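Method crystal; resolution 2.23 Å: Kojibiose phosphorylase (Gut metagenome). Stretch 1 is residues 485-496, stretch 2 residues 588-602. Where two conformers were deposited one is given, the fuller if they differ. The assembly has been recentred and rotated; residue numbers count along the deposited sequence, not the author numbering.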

ATOM      1  N   HIS A 485       2.289 -21.904  -5.368  1.00 29.00           N
ATOM      2  CA  HIS A 485       1.574 -23.184  -5.570  1.00 29.06           C
ATOM      3  C   HIS A 485       0.190 -23.083  -4.916  1.00 28.85           C
ATOM      4  O   HIS A 485      -0.223 -24.069  -4.226  1.00 27.62           O
ATOM      5  N   ASN A 486      -0.493 -21.937  -5.098  1.00 28.15           N
ATOM      6  CA  ASN A 486      -1.936 -21.839  -4.767  1.00 28.07           C
ATOM      7  C   ASN A 486      -2.670 -22.798  -5.708  1.00 28.33           C
ATOM      8  O   ASN A 486      -2.515 -22.677  -6.949  1.00 27.80           O
ATOM      9  N   THR A 487      -3.402 -23.756  -5.141  1.00 28.50           N
ATOM     10  CA  THR A 487      -3.988 -24.867  -5.924  1.00 28.54           C
ATOM     11  C   THR A 487      -5.103 -24.329  -6.809  1.00 27.57           C
ATOM     12  O   THR A 487      -5.137 -24.709  -7.964  1.00 27.24           O
ATOM     13  N   TYR A 488      -5.936 -23.410  -6.319  1.00 26.98           N
ATOM     14  CA  TYR A 488      -6.979 -22.810  -7.178  1.00 26.67           C
ATOM     15  C   TYR A 488      -6.330 -22.231  -8.444  1.00 26.41           C
ATOM     16  O   TYR A 488      -6.772 -22.542  -9.570  1.00 26.04           O
ATOM     17  N   THR A 489      -5.313 -21.389  -8.275  1.00 26.07           N
ATOM     18  CA  THR A 489      -4.608 -20.723  -9.405  1.00 26.51           C
ATOM     19  C   THR A 489      -4.066 -21.781 -10.392  1.00 27.34           C
ATOM     20  O   THR A 489      -4.337 -21.675 -11.618  1.00 27.72           O
ATOM     21  N   ASN A 490      -3.340 -22.786  -9.891  1.00 27.57           N
ATOM     22  CA  ASN A 490      -2.625 -23.767 -10.746  1.00 28.05           C
ATOM     23  C   ASN A 490      -3.657 -24.682 -11.410  1.00 28.51           C
ATOM     24  O   ASN A 490      -3.543 -24.924 -12.629  1.00 28.38           O
ATOM     25  N   PHE A 491      -4.624 -25.153 -10.625  1.00 28.33           N
ATOM     26  CA  PHE A 491      -5.685 -26.069 -11.086  1.00 29.15           C
ATOM     27  C   PHE A 491      -6.447 -25.389 -12.225  1.00 29.37           C
ATOM     28  O   PHE A 491      -6.537 -25.971 -13.328  1.00 29.46           O
ATOM     29  N   MET A 492      -6.953 -24.180 -11.982  1.00 28.87           N
ATOM     30  CA  MET A 492      -7.778 -23.463 -12.987  1.00 29.56           C
ATOM     31  C   MET A 492      -6.941 -23.134 -14.245  1.00 31.00           C
ATOM     32  O   MET A 492      -7.529 -23.165 -15.340  1.00 31.16           O
ATOM     33  N   ALA A 493      -5.650 -22.788 -14.097  1.00 31.39           N
ATOM     34  CA  ALA A 493      -4.718 -22.515 -15.213  1.00 32.15           C
ATOM     35  C   ALA A 493      -4.542 -23.788 -16.054  1.00 33.70           C
ATOM     36  O   ALA A 493      -4.651 -23.732 -17.306  1.00 34.13           O
ATOM     37  N   LYS A 494      -4.254 -24.908 -15.392  1.00 35.10           N
ATOM     38  CA  LYS A 494      -4.130 -26.236 -16.043  1.00 35.81           C
ATOM     39  C   LYS A 494      -5.440 -26.557 -16.773  1.00 35.42           C
ATOM     40  O   LYS A 494      -5.353 -26.986 -17.943  1.00 35.56           O
ATOM     41  N   LYS A 495      -6.603 -26.265 -16.172  1.00 34.68           N
ATOM     42  CA  LYS A 495      -7.912 -26.481 -16.845  1.00 35.24           C
ATOM     43  C   LYS A 495      -8.015 -25.584 -18.083  1.00 35.35           C
ATOM     44  O   LYS A 495      -8.560 -26.044 -19.094  1.00 36.08           O
ATOM     45  N   CYS A 496      -7.536 -24.349 -18.018  1.00 35.13           N
ATOM     46  CA  CYS A 496      -7.524 -23.446 -19.194  1.00 35.80           C
ATOM     47  C   CYS A 496      -6.680 -24.079 -20.314  1.00 36.61           C
ATOM     48  O   CYS A 496      -7.162 -24.159 -21.460  1.00 36.79           O
ATOM     49  N   PRO A 588     -14.154 -19.799   0.068  1.00 27.25           N
ATOM     50  CA  PRO A 588     -13.726 -20.986  -0.661  1.00 27.35           C
ATOM     51  C   PRO A 588     -12.516 -20.715  -1.561  1.00 27.09           C
ATOM     52  O   PRO A 588     -12.543 -19.792  -2.364  1.00 27.50           O
ATOM     53  N   ASP A 589     -11.486 -21.544  -1.424  1.00 26.54           N
ATOM     54  CA  ASP A 589     -10.294 -21.523  -2.307  1.00 26.37           C
ATOM     55  C   ASP A 589     -10.197 -22.917  -2.941  1.00 26.32           C
ATOM     56  O   ASP A 589     -10.668 -23.079  -4.078  1.00 25.91           O
ATOM     57  N   VAL A 590      -9.742 -23.922  -2.188  1.00 26.40           N
ATOM     58  CA  VAL A 590      -9.792 -25.344  -2.641  1.00 26.34           C
ATOM     59  C   VAL A 590     -11.252 -25.694  -2.970  1.00 26.31           C
ATOM     60  O   VAL A 590     -11.509 -26.303  -4.036  1.00 26.33           O
ATOM     61  N   LEU A 591     -12.179 -25.351  -2.074  1.00 26.33           N
ATOM     62  CA  LEU A 591     -13.612 -25.745  -2.185  1.00 26.41           C
ATOM     63  C   LEU A 591     -14.257 -25.000  -3.359  1.00 26.48           C
ATOM     64  O   LEU A 591     -15.271 -25.488  -3.900  1.00 26.65           O
ATOM     65  N   MET A 592     -13.691 -23.856  -3.746  1.00 26.49           N
ATOM     66  CA  MET A 592     -14.134 -23.126  -4.953  1.00 26.58           C
ATOM     67  C   MET A 592     -13.848 -23.977  -6.205  1.00 26.99           C
ATOM     68  O   MET A 592     -14.769 -24.181  -6.981  1.00 27.63           O
ATOM     69  N   PHE A 593     -12.628 -24.458  -6.438  1.00 26.96           N
ATOM     70  CA  PHE A 593     -12.389 -25.204  -7.702  1.00 27.82           C
ATOM     71  C   PHE A 593     -13.099 -26.564  -7.615  1.00 27.86           C
ATOM     72  O   PHE A 593     -13.519 -27.074  -8.631  1.00 28.54           O
ATOM     73  N   MET A 594     -13.269 -27.109  -6.419  1.00 28.25           N
ATOM     74  CA  MET A 594     -13.978 -28.385  -6.236  1.00 28.75           C
ATOM     75  C   MET A 594     -15.458 -28.170  -6.576  1.00 29.31           C
ATOM     76  O   MET A 594     -16.023 -29.018  -7.288  1.00 29.12           O
ATOM     77  N   PHE A 595     -16.041 -27.015  -6.219  1.00 29.33           N
ATOM     78  CA  PHE A 595     -17.426 -26.656  -6.631  1.00 28.51           C
ATOM     79  C   PHE A 595     -17.511 -26.527  -8.160  1.00 28.19           C
ATOM     80  O   PHE A 595     -18.447 -27.096  -8.747  1.00 27.09           O
ATOM     81  N   LEU A 596     -16.569 -25.801  -8.787  1.00 28.00           N
ATOM     82  CA  LEU A 596     -16.668 -25.442 -10.235  1.00 28.71           C
ATOM     83  C   LEU A 596     -16.551 -26.713 -11.086  1.00 29.18           C
ATOM     84  O   LEU A 596     -16.929 -26.685 -12.290  1.00 28.98           O
ATOM     85  N   TYR A 597     -16.028 -27.773 -10.480  1.00 30.13           N
ATOM     86  CA  TYR A 597     -15.743 -29.084 -11.112  1.00 31.05           C
ATOM     87  C   TYR A 597     -16.236 -30.222 -10.213  1.00 31.54           C
ATOM     88  O   TYR A 597     -15.577 -31.301 -10.163  1.00 31.77           O
ATOM     89  N   MET A 598     -17.380 -30.023  -9.557  1.00 32.01           N
ATOM     90  CA  MET A 598     -17.982 -30.984  -8.583  0.50 32.82           C
ATOM     91  C   MET A 598     -18.135 -32.369  -9.238  1.00 34.02           C
ATOM     92  O   MET A 598     -17.997 -33.383  -8.525  1.00 33.98           O
ATOM     93  N   GLU A 599     -18.386 -32.414 -10.554  1.00 36.14           N
ATOM     94  CA  GLU A 599     -18.637 -33.687 -11.295  1.00 37.91           C
ATOM     95  C   GLU A 599     -17.398 -34.600 -11.279  1.00 37.66           C
ATOM     96  O   GLU A 599     -17.585 -35.800 -11.428  1.00 37.78           O
ATOM     97  N   GLU A 600     -16.180 -34.089 -11.084  1.00 36.95           N
ATOM     98  CA  GLU A 600     -14.920 -34.881 -11.163  0.50 36.77           C
ATOM     99  C   GLU A 600     -14.482 -35.390  -9.786  1.00 36.20           C
ATOM    100  O   GLU A 600     -13.509 -36.178  -9.733  1.00 36.20           O
ATOM    101  N   PHE A 601     -15.135 -34.960  -8.706  1.00 34.60           N
ATOM    102  CA  PHE A 601     -14.641 -35.307  -7.356  1.00 34.27           C
ATOM    103  C   PHE A 601     -15.617 -36.265  -6.690  1.00 34.22           C
ATOM    104  O   PHE A 601     -16.819 -36.029  -6.748  1.00 34.33           O
ATOM    105  N   SER A 602     -15.084 -37.317  -6.073  1.00 34.88           N
ATOM    106  CA  SER A 602     -15.878 -38.368  -5.397  1.00 35.40           C
ATOM    107  C   SER A 602     -16.456 -37.782  -4.111  1.00 36.78           C
ATOM    108  O   SER A 602     -15.971 -36.691  -3.674  1.00 36.60           O
TER

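Packing between helix 487-496 and helix 590-596, whose axes approach to 9.1 Å and run nearly parallel (26°), centres on Phe593. Its CA-to-CB bond points toward the first helix (chi1 p), and its side chain sits as a knob among Thr487, Tyr488, Phe491 and Met492. Phe491 (chi1 t) stacks face-to-face on it, centroids 4.2 Å apart and planes at 26°, while Thr487 CG2 lies 3.4 Å from Phe593 CE2. Tyr488 (t) leaves its CA sideways; Tyr488 CD2 lies 3.6 Å from Phe593 CB and Tyr488 CE2 3.5 Å from Met592 CG, and the ring meets Leu596 CD1 at its edge. Met492, m at all three chi angles, bends its end inward, so that Met492 CE reaches Leu596 CD1 at 3.8 Å and Met492 SD sits 3.8 Å from Tyr597 CE2, at that ring's edge. Tyr597 (m) turns its face to two neighbours: the edge of Phe491, offset, and Lys495, whose CE lies 3.6 Å from the ring centroid. Lys495 (m, m, t, t) holds NZ off-centre over the same ring, 4.5 Å from the Tyr597 centroid, a cation-pi contact, and forms a salt bridge from NZ to Glu600 OE1 at 2.8 Å. At the other end, Asn486 ND2 donates to Asp589 OD1 (3.0 Å), while Asn486 OD1 caps its helix by accepting from Thr489 N (2.8 Å). Water 1 donates to Asp589 OD1 (2.6 Å) and accepts from Tyr488 N (3.0 Å), bridging the stretches.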

ATOM      1  CB  HIS A 485       2.414 -24.339  -5.014  1.00 29.21           C
ATOM      2  CG  HIS A 485       3.852 -24.278  -5.405  1.00 29.53           C
ATOM      3  ND1 HIS A 485       4.242 -23.884  -6.655  1.00 29.20           N
ATOM      4  CD2 HIS A 485       4.989 -24.587  -4.724  1.00 29.63           C
ATOM      5  CE1 HIS A 485       5.559 -23.990  -6.750  1.00 29.57           C
ATOM      6  NE2 HIS A 485       6.047 -24.395  -5.567  1.00 29.50           N
ATOM      7  CB  ASN A 486      -2.485 -20.426  -4.842  1.00 27.89           C
ATOM      8  CG  ASN A 486      -3.996 -20.398  -4.821  1.00 27.78           C
ATOM      9  OD1 ASN A 486      -4.617 -20.226  -5.870  1.00 27.80           O
ATOM     10  ND2 ASN A 486      -4.587 -20.545  -3.643  1.00 27.29           N
ATOM     11  CB  THR A 487      -4.416 -26.016  -5.014  1.00 29.57           C
ATOM     12  OG1 THR A 487      -3.211 -26.346  -4.316  1.00 30.12           O
ATOM     13  CG2 THR A 487      -4.968 -27.186  -5.799  1.00 29.90           C
ATOM     14  CB  TYR A 488      -7.767 -21.711  -6.466  1.00 26.63           C
ATOM     15  CG  TYR A 488      -8.890 -21.190  -7.318  1.00 26.05           C
ATOM     16  CD1 TYR A 488      -8.691 -20.178  -8.240  1.00 25.74           C
ATOM     17  CD2 TYR A 488     -10.136 -21.792  -7.264  1.00 25.96           C
ATOM     18  CE1 TYR A 488      -9.728 -19.714  -9.043  1.00 25.83           C
ATOM     19  CE2 TYR A 488     -11.183 -21.345  -8.062  1.00 26.17           C
ATOM     20  CZ  TYR A 488     -10.984 -20.301  -8.953  1.00 25.88           C
ATOM     21  OH  TYR A 488     -12.021 -19.932  -9.762  1.00 25.57           O
ATOM     22  CB  THR A 489      -3.525 -19.787  -8.854  1.00 26.44           C
ATOM     23  OG1 THR A 489      -4.123 -18.833  -7.968  1.00 25.66           O
ATOM     24  CG2 THR A 489      -2.746 -19.089  -9.946  1.00 26.50           C
ATOM     25  CB  ASN A 490      -1.578 -24.559  -9.960  1.00 27.77           C
ATOM     26  CG  ASN A 490      -0.412 -23.693  -9.539  1.00 27.50           C
ATOM     27  OD1 ASN A 490      -0.510 -22.475  -9.566  1.00 26.31           O
ATOM     28  ND2 ASN A 490       0.676 -24.325  -9.119  1.00 27.72           N
ATOM     29  CB  PHE A 491      -6.601 -26.454  -9.924  1.00 29.07           C
ATOM     30  CG  PHE A 491      -7.627 -27.506 -10.247  1.00 29.45           C
ATOM     31  CD1 PHE A 491      -8.871 -27.157 -10.737  1.00 29.54           C
ATOM     32  CD2 PHE A 491      -7.359 -28.845 -10.027  1.00 29.94           C
ATOM     33  CE1 PHE A 491      -9.812 -28.130 -11.030  1.00 29.67           C
ATOM     34  CE2 PHE A 491      -8.314 -29.813 -10.291  1.00 30.43           C
ATOM     35  CZ  PHE A 491      -9.544 -29.450 -10.782  1.00 30.30           C
ATOM     36  CB  MET A 492      -8.376 -22.189 -12.389  1.00 28.60           C
ATOM     37  CG  MET A 492      -9.379 -22.461 -11.290  1.00 28.41           C
ATOM     38  SD  MET A 492     -10.742 -23.510 -11.835  1.00 28.24           S
ATOM     39  CE  MET A 492     -11.638 -22.328 -12.841  1.00 28.07           C
ATOM     40  CB  ALA A 493      -3.392 -22.026 -14.680  1.00 31.85           C
ATOM     41  CB  LYS A 494      -3.751 -27.297 -15.017  1.00 37.37           C
ATOM     42  CG  LYS A 494      -3.434 -28.658 -15.612  1.00 39.91           C
ATOM     43  CD  LYS A 494      -3.020 -29.727 -14.608  1.00 40.57           C
ATOM     44  CE  LYS A 494      -2.771 -31.057 -15.295  1.00 42.35           C
ATOM     45  NZ  LYS A 494      -1.888 -31.923 -14.481  1.00 43.67           N
ATOM     46  CB  LYS A 495      -9.101 -26.241 -15.915  1.00 35.77           C
ATOM     47  CG  LYS A 495      -9.373 -27.351 -14.912  1.00 36.22           C
ATOM     48  CD  LYS A 495      -9.840 -28.643 -15.557  1.00 37.37           C
ATOM     49  CE  LYS A 495     -10.548 -29.544 -14.575  1.00 37.56           C
ATOM     50  NZ  LYS A 495     -10.826 -30.875 -15.163  1.00 38.76           N
ATOM     51  CB  CYS A 496      -6.970 -22.073 -18.860  1.00 35.39           C
ATOM     52  SG  CYS A 496      -7.284 -20.907 -20.210  1.00 35.68           S
ATOM     53  CB  PRO A 588     -14.971 -21.355  -1.467  1.00 27.55           C
ATOM     54  CG  PRO A 588     -16.103 -20.839  -0.603  1.00 27.79           C
ATOM     55  CD  PRO A 588     -15.593 -19.532  -0.035  1.00 27.27           C
ATOM     56  CB  ASP A 589      -9.099 -21.018  -1.492  1.00 26.39           C
ATOM     57  CG  ASP A 589      -7.948 -20.514  -2.325  1.00 26.68           C
ATOM     58  OD1 ASP A 589      -7.470 -21.315  -3.163  1.00 27.77           O
ATOM     59  OD2 ASP A 589      -7.533 -19.317  -2.136  1.00 26.09           O
ATOM     60  CB  VAL A 590      -9.212 -26.291  -1.582  1.00 26.41           C
ATOM     61  CG1 VAL A 590      -9.570 -27.749  -1.875  1.00 27.17           C
ATOM     62  CG2 VAL A 590      -7.720 -26.115  -1.446  1.00 26.44           C
ATOM     63  CB  LEU A 591     -14.330 -25.460  -0.861  1.00 26.12           C
ATOM     64  CG  LEU A 591     -13.978 -26.384   0.304  1.00 26.47           C
ATOM     65  CD1 LEU A 591     -15.031 -26.280   1.403  1.00 26.35           C
ATOM     66  CD2 LEU A 591     -13.824 -27.842  -0.148  1.00 26.49           C
ATOM     67  CB  MET A 592     -13.422 -21.781  -5.086  1.00 26.21           C
ATOM     68  CG  MET A 592     -14.085 -20.891  -6.090  1.00 26.07           C
ATOM     69  SD  MET A 592     -15.723 -20.407  -5.485  1.00 25.96           S
ATOM     70  CE  MET A 592     -16.485 -19.883  -7.017  1.00 26.03           C
ATOM     71  CB  PHE A 593     -10.912 -25.251  -8.098  1.00 27.36           C
ATOM     72  CG  PHE A 593     -10.038 -26.172  -7.299  1.00 27.33           C
ATOM     73  CD1 PHE A 593     -10.055 -27.536  -7.531  1.00 28.09           C
ATOM     74  CD2 PHE A 593      -9.157 -25.665  -6.362  1.00 27.38           C
ATOM     75  CE1 PHE A 593      -9.237 -28.391  -6.811  1.00 27.92           C
ATOM     76  CE2 PHE A 593      -8.319 -26.512  -5.660  1.00 27.82           C
ATOM     77  CZ  PHE A 593      -8.366 -27.875  -5.884  1.00 28.02           C
ATOM     78  CB  MET A 594     -13.757 -28.920  -4.826  1.00 29.22           C
ATOM     79  CG  MET A 594     -12.301 -29.340  -4.620  1.00 29.74           C
ATOM     80  SD  MET A 594     -11.996 -30.432  -3.210  1.00 30.15           S
ATOM     81  CE  MET A 594     -12.580 -31.975  -3.919  1.00 31.74           C
ATOM     82  CB  PHE A 595     -17.858 -25.340  -5.995  1.00 28.30           C
ATOM     83  CG  PHE A 595     -19.089 -24.729  -6.606  1.00 28.14           C
ATOM     84  CD1 PHE A 595     -20.338 -25.290  -6.391  1.00 28.54           C
ATOM     85  CD2 PHE A 595     -19.013 -23.543  -7.315  1.00 28.25           C
ATOM     86  CE1 PHE A 595     -21.477 -24.719  -6.929  1.00 28.34           C
ATOM     87  CE2 PHE A 595     -20.157 -22.963  -7.853  1.00 28.25           C
ATOM     88  CZ  PHE A 595     -21.380 -23.563  -7.673  1.00 28.50           C
ATOM     89  CB  LEU A 596     -15.603 -24.412 -10.623  1.00 28.63           C
ATOM     90  CG  LEU A 596     -15.713 -23.029  -9.972  1.00 28.85           C
ATOM     91  CD1 LEU A 596     -14.510 -22.177 -10.358  1.00 29.00           C
ATOM     92  CD2 LEU A 596     -17.013 -22.313 -10.354  1.00 28.90           C
ATOM     93  CB  TYR A 597     -14.249 -29.164 -11.423  1.00 30.82           C
ATOM     94  CG  TYR A 597     -13.830 -28.314 -12.590  1.00 30.55           C
ATOM     95  CD1 TYR A 597     -14.099 -28.681 -13.901  1.00 30.41           C
ATOM     96  CD2 TYR A 597     -13.147 -27.138 -12.368  1.00 30.54           C
ATOM     97  CE1 TYR A 597     -13.705 -27.882 -14.967  1.00 30.63           C
ATOM     98  CE2 TYR A 597     -12.740 -26.333 -13.414  1.00 30.55           C
ATOM     99  CZ  TYR A 597     -13.018 -26.702 -14.715  1.00 30.77           C
ATOM    100  OH  TYR A 597     -12.580 -25.859 -15.689  1.00 30.32           O
ATOM    101  CB  MET A 598     -19.347 -30.492  -8.084  0.50 32.45           C
ATOM    102  CG  MET A 598     -20.392 -30.299  -9.186  0.50 32.61           C
ATOM    103  SD  MET A 598     -22.044 -29.825  -8.592  0.50 32.81           S
ATOM    104  CE  MET A 598     -21.651 -28.420  -7.547  0.50 32.59           C
ATOM    105  CB  GLU A 599     -19.153 -33.437 -12.721  1.00 40.55           C
ATOM    106  CG  GLU A 599     -18.106 -32.997 -13.749  1.00 42.38           C
ATOM    107  CD  GLU A 599     -17.924 -31.494 -13.872  1.00 45.12           C
ATOM    108  OE1 GLU A 599     -18.450 -30.743 -12.980  1.00 46.84           O
ATOM    109  OE2 GLU A 599     -17.243 -31.060 -14.837  1.00 48.42           O
ATOM    110  CB  GLU A 600     -13.797 -34.027 -11.744  0.50 37.19           C
ATOM    111  CG  GLU A 600     -13.927 -33.838 -13.238  0.50 37.58           C
ATOM    112  CD  GLU A 600     -13.222 -32.615 -13.778  0.50 37.38           C
ATOM    113  OE1 GLU A 600     -12.257 -32.143 -13.122  0.50 37.45           O
ATOM    114  OE2 GLU A 600     -13.649 -32.140 -14.849  0.50 37.16           O
ATOM    115  CB  PHE A 601     -14.359 -34.054  -6.538  1.00 34.09           C
ATOM    116  CG  PHE A 601     -13.233 -33.230  -7.113  1.00 34.17           C
ATOM    117  CD1 PHE A 601     -11.928 -33.705  -7.102  1.00 34.33           C
ATOM    118  CD2 PHE A 601     -13.485 -31.997  -7.686  1.00 33.76           C
ATOM    119  CE1 PHE A 601     -10.892 -32.958  -7.646  1.00 33.96           C
ATOM    120  CE2 PHE A 601     -12.453 -31.252  -8.235  1.00 33.71           C
ATOM    121  CZ  PHE A 601     -11.163 -31.734  -8.206  1.00 33.87           C
ATOM    122  CB  SER A 602     -15.025 -39.571  -5.130  1.00 35.71           C
ATOM    123  OG  SER A 602     -14.007 -39.289  -4.185  1.00 35.32           O
TER
HETATM  124  O   HOH W   1      -6.044 -23.515  -3.303  1.00 31.00           O